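Local structure of binding domain (Hc) of Paraclostridial Mosquitocidal Protein 1 (Paraclostridium bifermentans, 6HOX) at residues 266-278 / 285-297. The protein forms the receptor-binding part of a botulinum-like neurotoxin that targets Anopheles mosquitoes, and probably directs the toxin to host nerve cells. Numbering follows the deposited sequence.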
loop_
_atom_site.group_PDB
_atom_site.type_symbol
_atom_site.label_atom_id
_atom_site.label_comp_id
_atom_site.label_asym_id
_atom_site.label_seq_id
_atom_site.Cartn_x
_atom_site.Cartn_y
_atom_site.Cartn_z
ATOM N N ILE A 266 -12.242 -8.566 -3.245
ATOM C CA ILE A 266 -12.844 -8.008 -2.040
ATOM C C ILE A 266 -13.554 -6.689 -2.359
ATOM O O ILE A 266 -13.056 -5.842 -3.101
ATOM C CB ILE A 266 -11.759 -7.798 -0.969
ATOM C CG1 ILE A 266 -11.184 -9.138 -0.506
ATOM C CG2 ILE A 266 -12.293 -6.960 0.181
ATOM C CD1 ILE A 266 -9.917 -9.022 0.308
ATOM N N ASN A 267 -14.714 -6.507 -1.729
ATOM C CA ASN A 267 -15.461 -5.280 -1.804
ATOM C C ASN A 267 -15.045 -4.391 -0.639
ATOM O O ASN A 267 -14.958 -4.860 0.486
ATOM C CB ASN A 267 -16.969 -5.508 -1.749
ATOM C CG ASN A 267 -17.732 -4.238 -2.049
ATOM O OD1 ASN A 267 -17.969 -3.426 -1.162
ATOM N ND2 ASN A 267 -18.102 -4.049 -3.302
ATOM N N GLN A 268 -14.813 -3.106 -0.930
ATOM C CA GLN A 268 -14.261 -2.195 0.059
ATOM C C GLN A 268 -15.188 -2.102 1.278
ATOM O O GLN A 268 -14.716 -1.886 2.378
ATOM C CB GLN A 268 -13.988 -0.823 -0.548
ATOM C CG GLN A 268 -13.378 0.161 0.442
ATOM C CD GLN A 268 -13.076 1.466 -0.237
ATOM O OE1 GLN A 268 -13.981 2.199 -0.632
ATOM N NE2 GLN A 268 -11.797 1.716 -0.469
ATOM N N ALA A 269 -16.496 -2.287 1.085
ATOM C CA ALA A 269 -17.461 -2.099 2.156
ATOM C C ALA A 269 -17.384 -3.239 3.180
ATOM O O ALA A 269 -17.789 -3.039 4.291
ATOM C CB ALA A 269 -18.860 -1.938 1.591
ATOM N N ILE A 270 -16.852 -4.412 2.808
ATOM C CA ILE A 270 -16.741 -5.567 3.710
ATOM C C ILE A 270 -15.396 -6.235 3.474
ATOM O O ILE A 270 -15.311 -7.221 2.746
ATOM C CB ILE A 270 -17.880 -6.587 3.493
ATOM C CG1 ILE A 270 -19.253 -5.925 3.552
ATOM C CG2 ILE A 270 -17.795 -7.742 4.474
ATOM C CD1 ILE A 270 -19.750 -5.507 2.196
ATOM N N LEU A 271 -14.357 -5.701 4.115
ATOM C CA LEU A 271 -12.987 -6.125 3.843
ATOM C C LEU A 271 -12.782 -7.603 4.189
ATOM O O LEU A 271 -12.110 -8.312 3.454
ATOM C CB LEU A 271 -12.036 -5.235 4.641
ATOM C CG LEU A 271 -11.968 -3.792 4.150
ATOM C CD1 LEU A 271 -11.200 -2.934 5.142
ATOM C CD2 LEU A 271 -11.338 -3.733 2.767
ATOM N N GLY A 272 -13.401 -8.052 5.288
ATOM C CA GLY A 272 -13.289 -9.426 5.775
ATOM C C GLY A 272 -14.347 -10.369 5.212
ATOM O O GLY A 272 -14.422 -11.546 5.618
ATOM N N GLY A 273 -15.151 -9.891 4.257
ATOM C CA GLY A 273 -16.203 -10.715 3.621
ATOM C C GLY A 273 -15.642 -11.529 2.459
ATOM O O GLY A 273 -15.176 -10.965 1.479
ATOM N N PRO A 274 -15.634 -12.879 2.522
ATOM C CA PRO A 274 -15.079 -13.687 1.433
ATOM C C PRO A 274 -16.024 -13.783 0.222
ATOM O O PRO A 274 -17.220 -13.965 0.402
ATOM C CB PRO A 274 -14.915 -15.064 2.101
ATOM C CG PRO A 274 -16.044 -15.124 3.108
ATOM C CD PRO A 274 -16.163 -13.700 3.626
ATOM N N LEU A 275 -15.480 -13.656 -0.993
ATOM C CA LEU A 275 -16.258 -13.863 -2.213
ATOM C C LEU A 275 -16.521 -15.369 -2.335
ATOM O O LEU A 275 -15.591 -16.187 -2.390
ATOM C CB LEU A 275 -15.497 -13.304 -3.418
ATOM C CG LEU A 275 -16.086 -13.580 -4.802
ATOM C CD1 LEU A 275 -17.334 -12.757 -5.063
ATOM C CD2 LEU A 275 -15.059 -13.297 -5.876
ATOM N N ARG A 276 -17.812 -15.717 -2.332
ATOM C CA ARG A 276 -18.278 -17.105 -2.454
ATOM C C ARG A 276 -19.238 -17.196 -3.654
ATOM O O ARG A 276 -19.550 -16.181 -4.294
ATOM C CB ARG A 276 -18.910 -17.558 -1.133
ATOM C CG ARG A 276 -17.956 -17.531 0.055
ATOM C CD ARG A 276 -18.612 -17.906 1.375
ATOM N NE ARG A 276 -19.099 -19.280 1.357
ATOM C CZ ARG A 276 -19.606 -19.921 2.404
ATOM N NH1 ARG A 276 -19.731 -19.286 3.560
ATOM N NH2 ARG A 276 -19.975 -21.189 2.294
ATOM N N SER A 277 -19.670 -18.423 -3.969
ATOM C CA SER A 277 -20.676 -18.659 -5.006
ATOM C C SER A 277 -21.630 -19.778 -4.573
ATOM O O SER A 277 -21.292 -20.637 -3.766
ATOM C CB SER A 277 -20.052 -18.978 -6.330
ATOM O OG SER A 277 -19.360 -20.209 -6.278
ATOM N N THR A 278 -22.837 -19.732 -5.129
ATOM C CA THR A 278 -23.908 -20.637 -4.783
ATOM C C THR A 278 -24.704 -20.952 -6.057
ATOM O O THR A 278 -25.124 -20.036 -6.793
ATOM C CB THR A 278 -24.780 -20.038 -3.673
ATOM O OG1 THR A 278 -25.742 -21.025 -3.292
ATOM C CG2 THR A 278 -25.496 -18.772 -4.088
ATOM N N GLU A 285 -28.251 -21.291 -12.672
ATOM C CA GLU A 285 -27.144 -20.335 -12.505
ATOM C C GLU A 285 -26.401 -20.493 -11.169
ATOM O O GLU A 285 -26.988 -20.740 -10.121
ATOM C CB GLU A 285 -27.667 -18.902 -12.607
ATOM C CG GLU A 285 -28.336 -18.583 -13.935
ATOM C CD GLU A 285 -27.431 -18.559 -15.159
ATOM O OE1 GLU A 285 -26.185 -18.606 -15.006
ATOM O OE2 GLU A 285 -27.981 -18.487 -16.272
ATOM N N TYR A 286 -25.080 -20.287 -11.245
ATOM C CA TYR A 286 -24.228 -19.977 -10.104
ATOM C C TYR A 286 -24.161 -18.454 -9.905
ATOM O O TYR A 286 -23.885 -17.705 -10.848
ATOM C CB TYR A 286 -22.815 -20.518 -10.321
ATOM C CG TYR A 286 -22.733 -21.988 -10.633
ATOM C CD1 TYR A 286 -22.816 -22.440 -11.937
ATOM C CD2 TYR A 286 -22.525 -22.921 -9.632
ATOM C CE1 TYR A 286 -22.730 -23.786 -12.239
ATOM C CE2 TYR A 286 -22.419 -24.272 -9.918
ATOM C CZ TYR A 286 -22.527 -24.707 -11.227
ATOM O OH TYR A 286 -22.428 -26.037 -11.534
ATOM N N TYR A 287 -24.405 -18.017 -8.668
ATOM C CA TYR A 287 -24.374 -16.618 -8.274
ATOM C C TYR A 287 -23.175 -16.379 -7.356
ATOM O O TYR A 287 -23.040 -17.037 -6.328
ATOM C CB TYR A 287 -25.667 -16.215 -7.556
ATOM C CG TYR A 287 -26.872 -16.051 -8.448
ATOM C CD1 TYR A 287 -27.566 -17.144 -8.942
ATOM C CD2 TYR A 287 -27.305 -14.794 -8.828
ATOM C CE1 TYR A 287 -28.674 -16.990 -9.767
ATOM C CE2 TYR A 287 -28.407 -14.622 -9.653
ATOM C CZ TYR A 287 -29.100 -15.723 -10.129
ATOM O OH TYR A 287 -30.178 -15.531 -10.955
ATOM N N PRO A 288 -22.274 -15.416 -7.666
ATOM C CA PRO A 288 -21.256 -15.011 -6.696
ATOM C C PRO A 288 -21.909 -14.077 -5.670
ATOM O O PRO A 288 -22.823 -13.331 -6.006
ATOM C CB PRO A 288 -20.205 -14.330 -7.581
ATOM C CG PRO A 288 -21.035 -13.698 -8.684
ATOM C CD PRO A 288 -22.171 -14.677 -8.933
ATOM N N TYR A 289 -21.419 -14.108 -4.429
ATOM C CA TYR A 289 -21.881 -13.185 -3.396
ATOM C C TYR A 289 -20.733 -12.912 -2.409
ATOM O O TYR A 289 -19.785 -13.691 -2.321
ATOM C CB TYR A 289 -23.138 -13.746 -2.714
ATOM C CG TYR A 289 -22.911 -14.979 -1.874
ATOM C CD1 TYR A 289 -22.835 -16.233 -2.453
ATOM C CD2 TYR A 289 -22.756 -14.891 -0.501
ATOM C CE1 TYR A 289 -22.610 -17.371 -1.696
ATOM C CE2 TYR A 289 -22.533 -16.021 0.275
ATOM C CZ TYR A 289 -22.459 -17.263 -0.326
ATOM O OH TYR A 289 -22.240 -18.379 0.438
ATOM N N ILE A 290 -20.807 -11.780 -1.697
ATOM C CA ILE A 290 -19.890 -11.519 -0.585
ATOM C C ILE A 290 -20.563 -12.035 0.690
ATOM O O ILE A 290 -21.683 -11.659 1.009
ATOM C CB ILE A 290 -19.502 -10.031 -0.467
ATOM C CG1 ILE A 290 -18.946 -9.467 -1.774
ATOM C CG2 ILE A 290 -18.497 -9.828 0.660
ATOM C CD1 ILE A 290 -17.548 -9.952 -2.086
ATOM N N SER A 291 -19.863 -12.924 1.392
ATOM C CA SER A 291 -20.346 -13.486 2.624
ATOM C C SER A 291 -20.103 -12.500 3.768
ATOM O O SER A 291 -19.437 -11.486 3.583
ATOM C CB SER A 291 -19.690 -14.805 2.881
ATOM O OG SER A 291 -20.407 -15.541 3.851
ATOM N N ARG A 292 -20.623 -12.826 4.954
ATOM C CA ARG A 292 -20.472 -11.961 6.124
ATOM C C ARG A 292 -18.981 -11.806 6.462
ATOM O O ARG A 292 -18.163 -12.687 6.190
ATOM C CB ARG A 292 -21.303 -12.483 7.305
ATOM C CG ARG A 292 -20.976 -13.904 7.750
ATOM C CD ARG A 292 -21.704 -14.297 9.031
ATOM N NE ARG A 292 -23.086 -14.753 8.833
ATOM C CZ ARG A 292 -24.175 -14.139 9.307
ATOM N NH1 ARG A 292 -24.063 -12.990 9.953
ATOM N NH2 ARG A 292 -25.371 -14.678 9.139
ATOM N N MET A 293 -18.655 -10.657 7.058
ATOM C CA MET A 293 -17.311 -10.274 7.482
ATOM C C MET A 293 -16.744 -11.349 8.421
ATOM O O MET A 293 -17.376 -11.711 9.402
ATOM C CB MET A 293 -17.387 -8.927 8.209
ATOM C CG MET A 293 -16.056 -8.413 8.752
ATOM S SD MET A 293 -15.316 -7.131 7.717
ATOM C CE MET A 293 -16.497 -5.801 7.933
ATOM N N ARG A 294 -15.565 -11.878 8.088
ATOM C CA ARG A 294 -14.791 -12.734 8.978
ATOM C C ARG A 294 -13.591 -11.935 9.502
ATOM O O ARG A 294 -12.917 -11.270 8.718
ATOM C CB ARG A 294 -14.327 -14.000 8.252
ATOM C CG ARG A 294 -15.450 -14.882 7.719
ATOM C CD ARG A 294 -14.933 -16.091 6.952
ATOM N NE ARG A 294 -14.354 -17.077 7.853
ATOM C CZ ARG A 294 -13.071 -17.422 7.916
ATOM N NH1 ARG A 294 -12.194 -16.981 7.027
ATOM N NH2 ARG A 294 -12.669 -18.209 8.897
ATOM N N THR A 295 -13.345 -12.009 10.820
ATOM C CA THR A 295 -12.243 -11.331 11.486
ATOM C C THR A 295 -11.560 -12.291 12.463
ATOM O O THR A 295 -12.154 -13.276 12.894
ATOM C CB THR A 295 -12.698 -10.058 12.219
ATOM O OG1 THR A 295 -13.576 -10.399 13.284
ATOM C CG2 THR A 295 -13.402 -9.058 11.322
ATOM N N PHE A 296 -10.297 -11.999 12.779
ATOM C CA PHE A 296 -9.590 -12.659 13.857
ATOM C C PHE A 296 -9.020 -11.599 14.797
ATOM O O PHE A 296 -9.019 -10.391 14.497
ATOM C CB PHE A 296 -8.498 -13.599 13.336
ATOM C CG PHE A 296 -7.419 -12.958 12.499
ATOM C CD1 PHE A 296 -7.596 -12.770 11.134
ATOM C CD2 PHE A 296 -6.212 -12.575 13.064
ATOM C CE1 PHE A 296 -6.595 -12.203 10.356
ATOM C CE2 PHE A 296 -5.220 -11.988 12.290
ATOM C CZ PHE A 296 -5.411 -11.799 10.940
ATOM N N ASN A 297 -8.553 -12.077 15.951
ATOM C CA ASN A 297 -8.036 -11.240 17.009
ATOM C C ASN A 297 -6.515 -11.380 17.044
ATOM O O ASN A 297 -5.992 -12.491 17.068
ATOM C CB ASN A 297 -8.658 -11.612 18.357
ATOM C CG ASN A 297 -9.986 -10.928 18.585
ATOM O OD1 ASN A 297 -10.044 -9.709 18.754
ATOM N ND2 ASN A 297 -11.054 -11.704 18.589
#
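Arg276 and Tyr289 face each other across a beta hairpin of the beta-trefoil subdomain, the C-terminal half of the clostridial receptor-binding domain, and illustrate how an antiparallel pair joins backbone bonding to side-chain packing. Their backbones exchange two hydrogen bonds, Arg276 N to Tyr289 O and Tyr289 N to Arg276 O, both 2.8 Å. Thr278 and Tyr287 repeat the reciprocal pattern, and Ser291 N extends it to Pro274 O. Beyond the strands, Arg294 N reaches Gly272 O at 2.7 Å; the N-H points almost straight at the oxygen but approaches from above the carbonyl plane.

On the face with Thr278, Tyr289 CG sits between its own backbone N and carbonyl carbon (chi1 68°), which brings the ring toward the partner strand, with Arg276 CB over one of its faces, a CH-pi contact with CB 4.0 Å from the ring centroid. The arginine chain runs alongside the ring, its guanidinium tilted 33° from it; Tyr289 OH lies over one guanidinium face without a hydrogen bond, while NE forms a salt bridge with Asp313.

On the opposite face the packing of Leu275, Pro288 and Ile290 is apolar, Leu275 CD1 meeting Ile290 CD1 and Pro288 CB, each at 4.1 Å, while Ser277 OG bonds to Glu315 and Tyr342. Ile290 also touches Trp435 and Ile398, joining the hairpin to strands 435-438 and 394-398. At the turn from Ile270 to Gly273, Ile270 CG2 packs on Met293 CB. The methionine chain, bent about its CB-CG bond (chi2 101°) and again about CG-SD, brings SD within 3.2 Å of Gly272 N, a weak N-H...S hydrogen bond.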